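Local coordinates for protein tyrocidine synthase 2 (PDB 6TA8) that is a nonribosomal peptide synthetase, the part modelled here being a condensation-family domain with two lobes, each built around a beta sheet, at residues Glu34-Thr38 / Phe201-Ala205; Val167-Ser171 / Gly304-Glu308; Arg307-Gln311 / Lys355-Gly359. All coordinates share one frame; numbering follows the deposited sequence.

Contact 1 of 3, residues Glu34-Thr38 / Phe201-Ala205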
ATOM      1  N   GLU A  34       4.682 -21.635 -12.229  1.00 43.79           N
ATOM      2  CA  GLU A  34       4.987 -21.265 -10.854  1.00 47.96           C
ATOM      3  C   GLU A  34       5.845 -20.006 -10.809  1.00 47.14           C
ATOM      4  O   GLU A  34       6.718 -19.797 -11.657  1.00 51.19           O
ATOM      5  CB  GLU A  34       5.706 -22.415 -10.145  1.00 47.14           C
ATOM      6  CG  GLU A  34       6.499 -21.998  -8.912  1.00 45.29           C
ATOM      7  CD  GLU A  34       6.591 -23.091  -7.868  1.00 65.33           C
ATOM      8  OE1 GLU A  34       6.284 -24.257  -8.196  1.00 74.62           O
ATOM      9  OE2 GLU A  34       6.971 -22.782  -6.720  1.00 65.19           O
ATOM     10  N   ILE A  35       5.582 -19.159  -9.815  1.00 46.40           N
ATOM     11  CA  ILE A  35       6.383 -17.973  -9.540  1.00 40.83           C
ATOM     12  C   ILE A  35       6.930 -18.082  -8.124  1.00 51.90           C
ATOM     13  O   ILE A  35       6.308 -18.683  -7.243  1.00 52.53           O
ATOM     14  CB  ILE A  35       5.564 -16.675  -9.716  1.00 41.79           C
ATOM     15  CG1 ILE A  35       4.737 -16.737 -11.000  1.00 35.18           C
ATOM     16  CG2 ILE A  35       6.473 -15.456  -9.725  1.00 42.85           C
ATOM     17  CD1 ILE A  35       3.924 -15.490 -11.262  1.00 36.91           C
ATOM     18  N   ALA A  36       8.110 -17.507  -7.911  1.00 40.80           N
ATOM     19  CA  ALA A  36       8.707 -17.477  -6.584  1.00 36.11           C
ATOM     20  C   ALA A  36       8.080 -16.372  -5.742  1.00 43.15           C
ATOM     21  O   ALA A  36       7.626 -15.347  -6.259  1.00 44.62           O
ATOM     22  CB  ALA A  36      10.218 -17.273  -6.677  1.00 49.54           C
ATOM     23  N   LEU A  37       8.059 -16.591  -4.430  1.00 48.02           N
ATOM     24  CA  LEU A  37       7.457 -15.637  -3.507  1.00 48.91           C
ATOM     25  C   LEU A  37       8.396 -14.453  -3.303  1.00 49.72           C
ATOM     26  O   LEU A  37       9.559 -14.631  -2.925  1.00 49.87           O
ATOM     27  CB  LEU A  37       7.144 -16.312  -2.173  1.00 45.79           C
ATOM     28  CG  LEU A  37       5.992 -17.321  -2.143  1.00 45.87           C
ATOM     29  CD1 LEU A  37       5.932 -18.021  -0.794  1.00 49.74           C
ATOM     30  CD2 LEU A  37       4.669 -16.641  -2.454  1.00 43.96           C
ATOM     31  N   THR A  38       7.891 -13.247  -3.552  1.00 47.28           N
ATOM     32  CA  THR A  38       8.657 -12.041  -3.305  1.00 46.10           C
ATOM     33  C   THR A  38       8.763 -11.791  -1.799  1.00 52.21           C
ATOM     34  O   THR A  38       8.012 -12.376  -1.014  1.00 49.69           O
ATOM     35  CB  THR A  38       8.007 -10.849  -4.008  1.00 41.58           C
ATOM     36  OG1 THR A  38       6.680 -10.656  -3.507  1.00 46.94           O
ATOM     37  CG2 THR A  38       7.948 -11.088  -5.507  1.00 39.25           C
ATOM     38  N   PHE A 201       5.085 -10.254 -13.769  1.00 40.99           N
ATOM     39  CA  PHE A 201       5.440 -10.477 -12.373  1.00 38.39           C
ATOM     40  C   PHE A 201       6.256 -11.749 -12.191  1.00 38.45           C
ATOM     41  O   PHE A 201       7.005 -11.857 -11.214  1.00 40.58           O
ATOM     42  CB  PHE A 201       4.179 -10.535 -11.509  1.00 38.28           C
ATOM     43  CG  PHE A 201       4.456 -10.527 -10.033  1.00 35.09           C
ATOM     44  CD1 PHE A 201       4.734  -9.341  -9.374  1.00 33.87           C
ATOM     45  CD2 PHE A 201       4.442 -11.706  -9.306  1.00 31.55           C
ATOM     46  CE1 PHE A 201       4.993  -9.331  -8.017  1.00 30.09           C
ATOM     47  CE2 PHE A 201       4.700 -11.702  -7.949  1.00 33.12           C
ATOM     48  CZ  PHE A 201       4.975 -10.512  -7.304  1.00 35.63           C
ATOM     49  N   LYS A 202       6.125 -12.712 -13.106  1.00 38.66           N
ATOM     50  CA  LYS A 202       6.970 -13.899 -13.059  1.00 45.81           C
ATOM     51  C   LYS A 202       8.414 -13.558 -13.407  1.00 38.62           C
ATOM     52  O   LYS A 202       9.349 -14.098 -12.803  1.00 35.99           O
ATOM     53  CB  LYS A 202       6.424 -14.968 -14.007  1.00 47.16           C
ATOM     54  CG  LYS A 202       7.249 -16.243 -14.054  1.00 49.13           C
ATOM     55  CD  LYS A 202       6.785 -17.160 -15.174  1.00 50.66           C
ATOM     56  CE  LYS A 202       7.647 -18.408 -15.262  1.00 53.42           C
ATOM     57  NZ  LYS A 202       7.292 -19.245 -16.443  1.00 52.30           N
ATOM     58  N   ASP A 203       8.617 -12.659 -14.374  1.00 42.58           N
ATOM     59  CA  ASP A 203       9.970 -12.246 -14.732  1.00 46.28           C
ATOM     60  C   ASP A 203      10.603 -11.386 -13.646  1.00 46.60           C
ATOM     61  O   ASP A 203      11.816 -11.467 -13.422  1.00 47.84           O
ATOM     62  CB  ASP A 203       9.957 -11.489 -16.060  1.00 40.42           C
ATOM     63  CG  ASP A 203       9.627 -12.382 -17.239  1.00 50.46           C
ATOM     64  OD1 ASP A 203       9.913 -13.598 -17.166  1.00 50.55           O
ATOM     65  OD2 ASP A 203       9.084 -11.868 -18.241  1.00 54.15           O
ATOM     66  N   TRP A 204       9.804 -10.560 -12.969  1.00 43.89           N
ATOM     67  CA  TRP A 204      10.336  -9.724 -11.898  1.00 40.95           C
ATOM     68  C   TRP A 204      10.826 -10.572 -10.730  1.00 43.23           C
ATOM     69  O   TRP A 204      11.934 -10.366 -10.222  1.00 48.38           O
ATOM     70  CB  TRP A 204       9.274  -8.725 -11.435  1.00 43.94           C
ATOM     71  CG  TRP A 204       9.640  -7.983 -10.186  1.00 41.12           C
ATOM     72  CD1 TRP A 204       9.357  -8.347  -8.901  1.00 46.72           C
ATOM     73  CD2 TRP A 204      10.354  -6.743 -10.102  1.00 41.31           C
ATOM     74  NE1 TRP A 204       9.853  -7.414  -8.023  1.00 43.53           N
ATOM     75  CE2 TRP A 204      10.470  -6.418  -8.736  1.00 40.90           C
ATOM     76  CE3 TRP A 204      10.908  -5.878 -11.050  1.00 48.76           C
ATOM     77  CZ2 TRP A 204      11.117  -5.267  -8.294  1.00 44.06           C
ATOM     78  CZ3 TRP A 204      11.550  -4.735 -10.609  1.00 46.29           C
ATOM     79  CH2 TRP A 204      11.648  -4.440  -9.244  1.00 45.09           C
ATOM     80  N   ALA A 205      10.010 -11.534 -10.290  1.00 44.51           N
ATOM     81  CA  ALA A 205      10.413 -12.395  -9.183  1.00 39.36           C
ATOM     82  C   ALA A 205      11.586 -13.289  -9.563  1.00 38.02           C
ATOM     83  O   ALA A 205      12.407 -13.629  -8.704  1.00 35.20           O
ATOM     84  CB  ALA A 205       9.230 -13.242  -8.714  1.00 44.28           C
TER

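Contact 2 of 3, residues Val167-Ser171 / Gly304-Glu308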
ATOM      1  N   VAL A 167      -1.702  -6.972  -5.815  1.00 29.17           N
ATOM      2  CA  VAL A 167      -1.948  -5.566  -6.117  1.00 29.32           C
ATOM      3  C   VAL A 167      -1.286  -4.697  -5.060  1.00 34.89           C
ATOM      4  O   VAL A 167      -1.067  -5.119  -3.921  1.00 36.10           O
ATOM      5  CB  VAL A 167      -3.459  -5.229  -6.188  1.00 34.73           C
ATOM      6  CG1 VAL A 167      -4.062  -5.694  -7.505  1.00 32.92           C
ATOM      7  CG2 VAL A 167      -4.194  -5.834  -5.004  1.00 29.63           C
ATOM      8  N   ASP A 168      -0.972  -3.462  -5.445  1.00 27.86           N
ATOM      9  CA  ASP A 168      -0.507  -2.442  -4.515  1.00 24.70           C
ATOM     10  C   ASP A 168      -1.005  -1.087  -5.010  1.00 29.57           C
ATOM     11  O   ASP A 168      -1.832  -1.008  -5.924  1.00 31.19           O
ATOM     12  CB  ASP A 168       1.019  -2.498  -4.350  1.00 37.30           C
ATOM     13  CG  ASP A 168       1.767  -2.318  -5.662  1.00 32.52           C
ATOM     14  OD1 ASP A 168       1.124  -2.154  -6.719  1.00 36.71           O
ATOM     15  OD2 ASP A 168       3.015  -2.343  -5.631  1.00 38.46           O
ATOM     16  N   GLY A 169      -0.490  -0.014  -4.407  1.00 35.22           N
ATOM     17  CA  GLY A 169      -0.987   1.318  -4.728  1.00 29.82           C
ATOM     18  C   GLY A 169      -0.799   1.686  -6.188  1.00 41.99           C
ATOM     19  O   GLY A 169      -1.721   2.179  -6.842  1.00 43.20           O
ATOM     20  N   VAL A 170       0.405   1.455  -6.720  1.00 35.19           N
ATOM     21  CA  VAL A 170       0.675   1.793  -8.114  1.00 36.74           C
ATOM     22  C   VAL A 170      -0.151   0.916  -9.047  1.00 38.53           C
ATOM     23  O   VAL A 170      -0.619   1.372 -10.098  1.00 43.08           O
ATOM     24  CB  VAL A 170       2.182   1.679  -8.409  1.00 41.11           C
ATOM     25  CG1 VAL A 170       2.463   1.928  -9.884  1.00 32.62           C
ATOM     26  CG2 VAL A 170       2.967   2.653  -7.545  1.00 40.53           C
ATOM     27  N   SER A 171      -0.352  -0.353  -8.678  1.00 36.88           N
ATOM     28  CA  SER A 171      -1.152  -1.250  -9.506  1.00 37.65           C
ATOM     29  C   SER A 171      -2.585  -0.755  -9.655  1.00 41.68           C
ATOM     30  O   SER A 171      -3.211  -0.973 -10.698  1.00 44.51           O
ATOM     31  CB  SER A 171      -1.141  -2.662  -8.916  1.00 41.14           C
ATOM     32  OG  SER A 171       0.177  -3.180  -8.845  1.00 36.55           O
ATOM     33  N   GLY A 304       7.865   1.662   0.387  1.00 38.67           N
ATOM     34  CA  GLY A 304       8.147   2.250  -0.900  1.00 34.49           C
ATOM     35  C   GLY A 304       7.495   1.456  -2.022  1.00 38.23           C
ATOM     36  O   GLY A 304       6.990   0.343  -1.822  1.00 51.84           O
ATOM     37  N   HIS A 305       7.511   2.048  -3.219  1.00 36.92           N
ATOM     38  CA  HIS A 305       6.882   1.405  -4.370  1.00 44.56           C
ATOM     39  C   HIS A 305       7.553   0.082  -4.711  1.00 43.69           C
ATOM     40  O   HIS A 305       6.887  -0.848  -5.178  1.00 41.62           O
ATOM     41  CB  HIS A 305       6.909   2.343  -5.578  1.00 48.57           C
ATOM     42  CG  HIS A 305       5.991   3.517  -5.453  1.00 56.56           C
ATOM     43  ND1 HIS A 305       5.766   4.400  -6.488  1.00 59.71           N
ATOM     44  CD2 HIS A 305       5.239   3.957  -4.416  1.00 52.60           C
ATOM     45  CE1 HIS A 305       4.917   5.331  -6.093  1.00 60.29           C
ATOM     46  NE2 HIS A 305       4.581   5.086  -4.840  1.00 57.87           N
ATOM     47  N   GLY A 306       8.862  -0.020  -4.489  1.00 46.25           N
ATOM     48  CA  GLY A 306       9.579  -1.255  -4.730  1.00 41.81           C
ATOM     49  C   GLY A 306       9.834  -1.587  -6.180  1.00 41.29           C
ATOM     50  O   GLY A 306      10.314  -2.687  -6.472  1.00 45.30           O
ATOM     51  N   ARG A 307       9.523  -0.682  -7.101  1.00 34.65           N
ATOM     52  CA  ARG A 307       9.779  -0.892  -8.526  1.00 44.04           C
ATOM     53  C   ARG A 307      11.106  -0.266  -8.939  1.00 47.68           C
ATOM     54  O   ARG A 307      11.180   0.538  -9.868  1.00 45.47           O
ATOM     55  CB  ARG A 307       8.625  -0.338  -9.352  1.00 36.82           C
ATOM     56  CG  ARG A 307       7.319  -1.109  -9.189  1.00 44.94           C
ATOM     57  CD  ARG A 307       6.138  -0.335  -9.759  1.00 41.08           C
ATOM     58  NE  ARG A 307       5.027  -1.208 -10.133  1.00 31.89           N
ATOM     59  CZ  ARG A 307       4.033  -1.544  -9.317  1.00 48.22           C
ATOM     60  NH1 ARG A 307       4.005  -1.082  -8.075  1.00 45.73           N
ATOM     61  NH2 ARG A 307       3.063  -2.343  -9.744  1.00 35.06           N
ATOM     62  N   GLU A 308      12.175  -0.635  -8.236  1.00 43.13           N
ATOM     63  CA  GLU A 308      13.488  -0.050  -8.453  1.00 54.60           C
ATOM     64  C   GLU A 308      14.285  -0.876  -9.461  1.00 52.84           C
ATOM     65  O   GLU A 308      13.819  -1.890  -9.988  1.00 53.39           O
ATOM     66  CB  GLU A 308      14.239   0.069  -7.127  1.00 52.62           C
ATOM     67  CG  GLU A 308      13.462   0.778  -6.031  1.00 46.18           C
ATOM     68  CD  GLU A 308      13.346   2.270  -6.268  1.00 56.20           C
ATOM     69  OE1 GLU A 308      14.263   2.850  -6.888  1.00 50.24           O
ATOM     70  OE2 GLU A 308      12.337   2.865  -5.834  1.00 61.45           O
TER

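Contact 3 of 3, residues Arg307-Gln311 / Lys355-Gly359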
ATOM      1  N   ARG A 307       9.523  -0.682  -7.101  1.00 34.65           N
ATOM      2  CA  ARG A 307       9.779  -0.892  -8.526  1.00 44.04           C
ATOM      3  C   ARG A 307      11.106  -0.266  -8.939  1.00 47.68           C
ATOM      4  O   ARG A 307      11.180   0.538  -9.868  1.00 45.47           O
ATOM      5  CB  ARG A 307       8.625  -0.338  -9.352  1.00 36.82           C
ATOM      6  CG  ARG A 307       7.319  -1.109  -9.189  1.00 44.94           C
ATOM      7  CD  ARG A 307       6.138  -0.335  -9.759  1.00 41.08           C
ATOM      8  NE  ARG A 307       5.027  -1.208 -10.133  1.00 31.89           N
ATOM      9  CZ  ARG A 307       4.033  -1.544  -9.317  1.00 48.22           C
ATOM     10  NH1 ARG A 307       4.005  -1.082  -8.075  1.00 45.73           N
ATOM     11  NH2 ARG A 307       3.063  -2.343  -9.744  1.00 35.06           N
ATOM     12  N   GLU A 308      12.175  -0.635  -8.236  1.00 43.13           N
ATOM     13  CA  GLU A 308      13.488  -0.050  -8.453  1.00 54.60           C
ATOM     14  C   GLU A 308      14.285  -0.876  -9.461  1.00 52.84           C
ATOM     15  O   GLU A 308      13.819  -1.890  -9.988  1.00 53.39           O
ATOM     16  CB  GLU A 308      14.239   0.069  -7.127  1.00 52.62           C
ATOM     17  CG  GLU A 308      13.462   0.778  -6.031  1.00 46.18           C
ATOM     18  CD  GLU A 308      13.346   2.270  -6.268  1.00 56.20           C
ATOM     19  OE1 GLU A 308      14.263   2.850  -6.888  1.00 50.24           O
ATOM     20  OE2 GLU A 308      12.337   2.865  -5.834  1.00 61.45           O
ATOM     21  N   ASP A 309      15.511  -0.435  -9.728  1.00 55.67           N
ATOM     22  CA  ASP A 309      16.392  -1.106 -10.678  1.00 51.25           C
ATOM     23  C   ASP A 309      17.055  -2.294  -9.992  1.00 50.27           C
ATOM     24  O   ASP A 309      17.918  -2.118  -9.127  1.00 56.50           O
ATOM     25  CB  ASP A 309      17.432  -0.128 -11.216  1.00 53.00           C
ATOM     26  CG  ASP A 309      18.375  -0.767 -12.221  1.00 60.61           C
ATOM     27  OD1 ASP A 309      18.032  -1.830 -12.778  1.00 56.42           O
ATOM     28  OD2 ASP A 309      19.465  -0.200 -12.453  1.00 64.11           O
ATOM     29  N   ILE A 310      16.650  -3.503 -10.373  1.00 45.82           N
ATOM     30  CA  ILE A 310      17.275  -4.722  -9.874  1.00 49.34           C
ATOM     31  C   ILE A 310      18.125  -5.312 -10.989  1.00 50.48           C
ATOM     32  O   ILE A 310      18.234  -6.538 -11.124  1.00 52.68           O
ATOM     33  CB  ILE A 310      16.224  -5.731  -9.371  1.00 49.78           C
ATOM     34  CG1 ILE A 310      15.204  -6.039 -10.469  1.00 44.19           C
ATOM     35  CG2 ILE A 310      15.524  -5.195  -8.130  1.00 44.70           C
ATOM     36  CD1 ILE A 310      14.225  -7.134 -10.100  1.00 51.62           C
ATOM     37  N   GLN A 311      18.728  -4.435 -11.796  1.00 54.59           N
ATOM     38  CA  GLN A 311      19.529  -4.805 -12.960  1.00 53.87           C
ATOM     39  C   GLN A 311      18.678  -5.519 -14.005  1.00 56.41           C
ATOM     40  O   GLN A 311      17.458  -5.641 -13.843  1.00 54.36           O
ATOM     41  CB  GLN A 311      20.724  -5.670 -12.546  1.00 55.94           C
ATOM     42  CG  GLN A 311      21.661  -4.992 -11.553  1.00 55.27           C
ATOM     43  CD  GLN A 311      22.700  -5.940 -10.986  1.00 61.62           C
ATOM     44  OE1 GLN A 311      22.698  -7.135 -11.282  1.00 63.52           O
ATOM     45  NE2 GLN A 311      23.596  -5.409 -10.161  1.00 62.89           N
ATOM     46  N   LYS A 355      18.800   2.909  -2.931  1.00 54.24           N
ATOM     47  CA  LYS A 355      17.753   2.354  -3.791  1.00 50.20           C
ATOM     48  C   LYS A 355      16.411   2.242  -3.067  1.00 58.62           C
ATOM     49  O   LYS A 355      15.670   1.273  -3.247  1.00 53.65           O
ATOM     50  CB  LYS A 355      18.174   0.998  -4.363  1.00 52.25           C
ATOM     51  CG  LYS A 355      19.111   1.096  -5.554  1.00 62.98           C
ATOM     52  CD  LYS A 355      19.259  -0.245  -6.251  1.00 61.99           C
ATOM     53  CE  LYS A 355      19.953  -0.089  -7.590  1.00 56.21           C
ATOM     54  NZ  LYS A 355      20.046  -1.383  -8.319  1.00 61.19           N
ATOM     55  N   LYS A 356      16.098   3.244  -2.245  1.00 57.08           N
ATOM     56  CA  LYS A 356      14.809   3.332  -1.553  1.00 52.62           C
ATOM     57  C   LYS A 356      14.553   2.105  -0.680  1.00 53.05           C
ATOM     58  O   LYS A 356      13.428   1.613  -0.585  1.00 50.12           O
ATOM     59  CB  LYS A 356      13.664   3.541  -2.546  1.00 56.49           C
ATOM     60  CG  LYS A 356      13.892   4.680  -3.527  1.00 56.07           C
ATOM     61  CD  LYS A 356      13.685   6.031  -2.864  1.00 52.64           C
ATOM     62  CE  LYS A 356      13.433   7.113  -3.901  1.00 60.65           C
ATOM     63  NZ  LYS A 356      12.334   6.734  -4.834  1.00 64.19           N
ATOM     64  N   GLY A 357      15.612   1.598  -0.050  1.00 55.91           N
ATOM     65  CA  GLY A 357      15.485   0.510   0.904  1.00 39.72           C
ATOM     66  C   GLY A 357      14.943  -0.786   0.348  1.00 44.28           C
ATOM     67  O   GLY A 357      14.494  -1.636   1.121  1.00 53.69           O
ATOM     68  N   ILE A 358      14.975  -0.971  -0.974  1.00 42.86           N
ATOM     69  CA  ILE A 358      14.451  -2.205  -1.553  1.00 48.90           C
ATOM     70  C   ILE A 358      15.299  -3.402  -1.137  1.00 49.52           C
ATOM     71  O   ILE A 358      14.789  -4.525  -1.031  1.00 42.07           O
ATOM     72  CB  ILE A 358      14.356  -2.082  -3.087  1.00 47.36           C
ATOM     73  CG1 ILE A 358      13.656  -3.306  -3.686  1.00 48.99           C
ATOM     74  CG2 ILE A 358      15.738  -1.906  -3.704  1.00 54.26           C
ATOM     75  CD1 ILE A 358      13.626  -3.315  -5.200  1.00 44.65           C
ATOM     76  N   GLY A 359      16.587  -3.189  -0.874  1.00 48.70           N
ATOM     77  CA  GLY A 359      17.483  -4.290  -0.578  1.00 37.05           C
ATOM     78  C   GLY A 359      17.426  -4.828   0.834  1.00 42.46           C
ATOM     79  O   GLY A 359      18.058  -5.852   1.108  1.00 42.67           O
TER

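Contact 1 of 3, residues Glu34-Thr38 / Phe201-Ala205
A short edge strand, 33-35, and the extended segment after it lie against the first turn of helix 201-212 in this condensation-family fold, with Ile-35 resting on the helix surface formed by Lys-202 and Ala-205, about one turn apart. The two branches of Ile-35 divide the work. Its CG2 methyl lies 3.7 Å from Ala-205 CB and as near to Lys-202 CA, while CD1 reaches on to Lys-202 CB, also at 3.7 Å. With CG2 anti to the backbone N and CG1 beside it (chi1 -45°), both branches meet the helix, which is why a beta-branched residue suits this place. Ala-205 is small enough to let the chain come close: its CB also touches Ala-36 O at 3.6 Å. Lys-202 uses its methylene groups here. Its chain, extended beyond CG, passes the backbone of Glu-34 and carries NZ out to hydrogen-bond Glu-32 O, so one residue serves both an apolar and a polar need.

Farther along, Thr-38 CG2 meets Phe-201 CZ at 3.5 Å, the two side chains coming from opposite directions. The other branch of Thr-38, OG1, caps a backbone N of the helix that follows, and Gln-41 OE1 accepts from Thr-38 N in return.

Strand 33-35 is an outer strand of a three-stranded antiparallel sheet, bonded through Ile-35 to Gln-99 of strand 98-101; helix 39-46 begins right after Thr-38, and Phe-323 meets the ring of Phe-201 edge-to-face beside helix 201-212.

Contact 2 of 3, residues Val167-Ser171 / Gly304-Glu308
Val-170, in the first turn of helix 169-187, and His-305, in the loop that follows strand 297-304, have the nearest CA atoms of the two segments, 7.3 Å apart, so side chains must bridge the gap. Asp-168 and Gly-169 are the last two residues of the HHxxxDG sequence motif of the condensation family, and Asp-168 is the N-cap of the helix: its OD1 accepts from Ser-171 N at 3.0 Å, met nearly in line with the C-O bond. The short carboxylate, lying between its own backbone N and carbonyl carbon (chi1 58°), folds back over the helix start to do this.

Arg-307 arrives from the opposite direction on a chain extended from CG to NE, long enough to cross from one segment to the other. Its NH1 makes a salt bridge to Asp-168 OD2 at 2.9 Å, reaching the syn side of that oxygen; the bond is bent, and the carboxylate and guanidinium planes stand 43° apart. NH2 gives a hydrogen bond to Ser-171 OG, 3.1 Å away and close to the guanidinium plane, and another to Thr-319 O. Phe-323 holds both side chains, its backbone N bonding Asp-168 OD2 and its ring making a cation-pi contact with Arg-307.

Val-170 packs its two methyls on flat polar groups, one on Arg-307 and one on His-305. CG1 stands 3.8 Å above the centre of the Arg-307 guanidinium, and CB approaches NH1 to 3.3 Å. The other methyl, CG2, makes a CH-pi contact with the His-305 ring, 3.6 Å from the centroid and 17° off the normal.

Contact 3 of 3, residues Arg307-Gln311 / Lys355-Gly359
Lys-355 NZ has two acceptors: Asp-309 O across the contact, modelled at a doubtful 2.4 Å, and Glu-216 OE2, a salt bridge to a residue outside both loops. The distance to Asp-309 O is too short to be taken literally, though a hydrogen bond there is plausible. A lysine suits the place because its chain, extended beyond CG, spans the distance to the facing loop.

Asp-309 also orders its own loop. Its OD1 accepts from Gln-311 N at 2.9 Å, from above the carboxylate plane, closing an Asx turn. Gln-311 NE2 in turn bonds Glu-216 OE1, so both oxygens of Glu-216 serve this junction.

Within the partner loop, between helix 339-351 and helix 359-365, residues 355-358 form a tight turn close to type I': Lys-355, Lys-356 and Gly-357 all have positive phi, easiest for the glycine, and Ile-358 N bonds back to Lys-355 O at 3.3 Å. Glu-308 leans on this turn. Bent at chi2 (-72°), it lays CG 3.6 Å from Lys-355 O, and its side chain crosses that of Lys-356 at about a right angle, OE2 lying 3.3 Å from Lys-356 CG. The charged ends are farther apart, Glu-308 OE2 to Lys-356 NZ measuring 4.0 Å, a long, weak ion pair.

Apart from the charged ends, CD1 of Ile-358 touches two groups on neighbouring sides, Glu-308 CB at 3.9 Å and Ile-310 CG2 at 4.0 Å. Ile-310 in turn rests on Trp-204, Leu-208 and Tyr-211 of helix 201-212, and its carbonyl O accepts from Gln-207 NE2.

From the N terminus, contact 1 opens at 34-38 and closes a long loop at 201-205. Contact 2 opens within that loop, at 167-171, but closes beyond it at 304-308, so the two cross. Contact 3 starts where contact 2 ends, sharing Arg-307 and Glu-308, and closes at 355-359; it follows contact 1 in series. The loop after strand 297-304 is thus the common hub: it holds the start of helix 169-187 on one hand and the turn before helix 359-365 on the other. Helix 201-212 carries strand 33-35 on one set of residues and reaches the hub with Trp-204, whose ring packs against Gly-306, Glu-308 and Ile-310.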